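2-dehydropantoate 2-reductase (Enterococcus faecium, PDB 3WFJ) probably catalyses the NADPH-dependent reduction of ketopantoate to pantoic acid, a step in pantothenate biosynthesis, and here binds NAD. Local coordinates at residues A[125-130]-A[145-150]. Sequence-based numbering, arbitrary orientation.
With NAD (nicotinamide-adenine-dinucleotide), chain I.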
# COMPACT_ATOMS: atom_id res chain seq x y z
N GLY A 125 23.74 4.61 17.32
CA GLY A 125 24.26 3.61 16.42
C GLY A 125 23.20 2.68 15.87
O GLY A 125 22.02 2.89 16.09
N ASN A 126 23.71 1.59 15.32
CA ASN A 126 23.05 0.61 14.58
C ASN A 126 23.57 -0.67 15.04
O ASN A 126 24.75 -0.76 15.29
CB ASN A 126 23.57 0.70 13.09
CG ASN A 126 22.79 1.67 12.27
OD1 ASN A 126 21.63 1.80 12.52
ND2 ASN A 126 23.38 2.30 11.29
N THR A 127 22.79 -1.72 14.78
CA THR A 127 23.32 -3.11 14.82
C THR A 127 22.73 -3.94 13.68
O THR A 127 21.63 -3.65 13.20
CB THR A 127 23.00 -3.79 16.15
OG1 THR A 127 23.53 -5.12 16.17
CG2 THR A 127 21.53 -3.85 16.39
N MET A 128 23.51 -4.94 13.26
CA MET A 128 23.10 -5.95 12.27
C MET A 128 22.82 -7.24 12.97
O MET A 128 22.69 -8.24 12.30
CB MET A 128 24.19 -6.21 11.21
CG MET A 128 24.33 -5.20 10.10
SD MET A 128 22.84 -4.79 9.19
CE MET A 128 23.07 -3.01 9.19
N TRP A 129 22.79 -7.26 14.29
CA TRP A 129 22.41 -8.46 15.01
C TRP A 129 20.93 -8.59 14.91
O TRP A 129 20.24 -7.62 14.80
CB TRP A 129 22.82 -8.45 16.51
CG TRP A 129 24.24 -8.63 16.79
CD1 TRP A 129 25.14 -7.66 17.07
CD2 TRP A 129 24.94 -9.87 16.90
NE1 TRP A 129 26.38 -8.21 17.29
CE2 TRP A 129 26.28 -9.57 17.21
CE3 TRP A 129 24.58 -11.20 16.72
CZ2 TRP A 129 27.27 -10.57 17.35
CZ3 TRP A 129 25.57 -12.18 16.83
CH2 TRP A 129 26.89 -11.87 17.15
N THR A 130 20.46 -9.84 14.94
CA THR A 130 19.05 -10.19 14.92
C THR A 130 18.64 -10.94 16.19
O THR A 130 19.47 -11.37 16.94
CB THR A 130 18.71 -11.11 13.70
OG1 THR A 130 19.59 -12.22 13.68
CG2 THR A 130 18.89 -10.39 12.44
N GLY A 145 26.41 -11.06 13.30
CA GLY A 145 26.06 -9.68 13.52
C GLY A 145 27.24 -8.75 13.69
O GLY A 145 28.40 -9.17 13.62
N SER A 146 26.94 -7.47 13.94
CA SER A 146 27.96 -6.42 14.21
C SER A 146 27.31 -5.16 14.83
O SER A 146 26.06 -5.04 14.82
CB SER A 146 28.63 -6.03 12.90
OG SER A 146 27.84 -5.09 12.20
N VAL A 147 28.13 -4.19 15.26
CA VAL A 147 27.62 -2.93 15.78
C VAL A 147 28.43 -1.76 15.21
O VAL A 147 29.61 -1.91 14.97
CB VAL A 147 27.54 -2.90 17.35
CG1 VAL A 147 26.85 -1.65 17.87
CG2 VAL A 147 26.76 -4.09 17.88
N GLU A 148 27.78 -0.61 14.96
CA GLU A 148 28.44 0.58 14.70
C GLU A 148 27.88 1.63 15.63
O GLU A 148 26.70 1.63 15.94
CB GLU A 148 28.15 1.04 13.31
CG GLU A 148 28.91 0.29 12.22
CD GLU A 148 28.68 0.91 10.88
OE1 GLU A 148 29.50 1.80 10.47
OE2 GLU A 148 27.61 0.65 10.29
N LEU A 149 28.74 2.53 16.08
CA LEU A 149 28.35 3.50 17.06
C LEU A 149 29.30 4.69 16.94
O LEU A 149 30.49 4.50 16.64
CB LEU A 149 28.37 2.88 18.49
CG LEU A 149 29.70 2.57 19.22
CD1 LEU A 149 30.28 3.79 19.89
CD2 LEU A 149 29.54 1.50 20.30
N GLN A 150 28.81 5.86 17.34
CA GLN A 150 29.63 7.03 17.50
C GLN A 150 29.08 7.88 18.66
O GLN A 150 28.00 7.63 19.21
CB GLN A 150 29.65 7.79 16.18
CG GLN A 150 30.07 9.27 16.19
CD GLN A 150 30.41 9.79 14.80
OE1 GLN A 150 29.58 9.81 13.88
NE2 GLN A 150 31.66 10.22 14.64
PA NAD I . 10.87 -6.37 20.86
O1A NAD I . 9.44 -5.82 20.62
O2A NAD I . 11.16 -7.86 20.51
O5B NAD I . 11.17 -6.10 22.41
C5B NAD I . 11.16 -4.69 22.77
C4B NAD I . 10.14 -4.36 23.85
O4B NAD I . 8.79 -4.69 23.43
C3B NAD I . 10.41 -5.12 25.13
O3B NAD I . 9.91 -4.34 26.23
C2B NAD I . 9.43 -6.22 25.05
O2B NAD I . 9.28 -6.61 26.40
C1B NAD I . 8.22 -5.47 24.44
N9A NAD I . 7.28 -6.47 23.99
C8A NAD I . 7.55 -7.43 23.13
N7A NAD I . 6.53 -8.31 23.03
C5A NAD I . 5.57 -7.89 23.89
C6A NAD I . 4.23 -8.35 24.29
N6A NAD I . 3.74 -9.41 23.69
N1A NAD I . 3.51 -7.69 25.19
C2A NAD I . 4.05 -6.58 25.71
N3A NAD I . 5.29 -6.12 25.43
C4A NAD I . 6.09 -6.70 24.53
O3 NAD I . 11.68 -5.17 19.97
PN NAD I . 13.10 -5.52 19.36
O1N NAD I . 13.42 -6.76 18.61
O2N NAD I . 13.61 -5.92 20.75
O5D NAD I . 13.83 -4.16 18.76
C5D NAD I . 14.47 -3.17 19.55
C4D NAD I . 14.83 -2.13 18.60
O4D NAD I . 15.95 -2.72 17.99
C3D NAD I . 13.77 -1.92 17.48
O3D NAD I . 13.68 -0.53 17.15
C2D NAD I . 14.29 -2.66 16.28
O2D NAD I . 14.13 -1.94 15.13
C1D NAD I . 15.78 -2.78 16.56
N1N NAD I . 16.23 -4.06 15.99
C2N NAD I . 15.56 -5.22 16.20
C3N NAD I . 16.04 -6.32 15.58
C7N NAD I . 15.49 -7.73 15.79
O7N NAD I . 16.01 -8.73 15.24
N7N NAD I . 14.56 -8.01 16.70
C4N NAD I . 17.19 -6.20 14.75
C5N NAD I . 17.81 -5.00 14.52
C6N NAD I . 17.33 -3.92 15.22
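Trp129 lays one face of its indole on the backbone of Gly145 and Ser146. Gly145 CA sits over the ring, 3.7 Å from the centroid of the Trp129 five-membered ring and 17° off its normal, a CH-pi contact, while Ser146 N lies over the same face nearer the rim. At the indole edge, Trp129 CD1 meets Val147 CG2 at 4.0 Å. Ser146 O is gripped by two donors arriving from opposite faces of its carbonyl plane: Thr127 OG1 at 2.9 Å and Met128 N at 3.0 Å. With Thr127 OG1 turned anti to the backbone N (chi1 -180°), the hydroxyl also takes the amide hydrogen of Trp129, N to OG1 2.9 Å, closing an ST turn where the strand ends. One hydroxyl thus ties the turn to the residue that leads into strand 147-151. Beyond it the strands run antiparallel, axes 4.7 Å apart at 176°, and the hydrogen-bonded pair Asn126–Glu148 exchanges two nearly straight backbone bonds. Thr127 and Val147 form the neighbouring non-hydrogen-bonded pair.

Further out, Trp129 NE1 donates to Leu172 O, which holds the ring's orientation, and Glu148 OE2 bonds Ser183 OG on helix 181-191. Phe15 of helix 10-21 packs on Thr127 and Val147. The turn delivers Trp129 O to 3.4 Å from C4N of the nicotinamide, two residues before Ala131, whose carbonyl bonds the cofactor. Strand 147-151 runs antiparallel to 122-127 and parallel to 174-176, extending the Rossmann-type sheet of the NAD(P)-binding domain, and the exit from strand 122-127 borders the nicotinamide site.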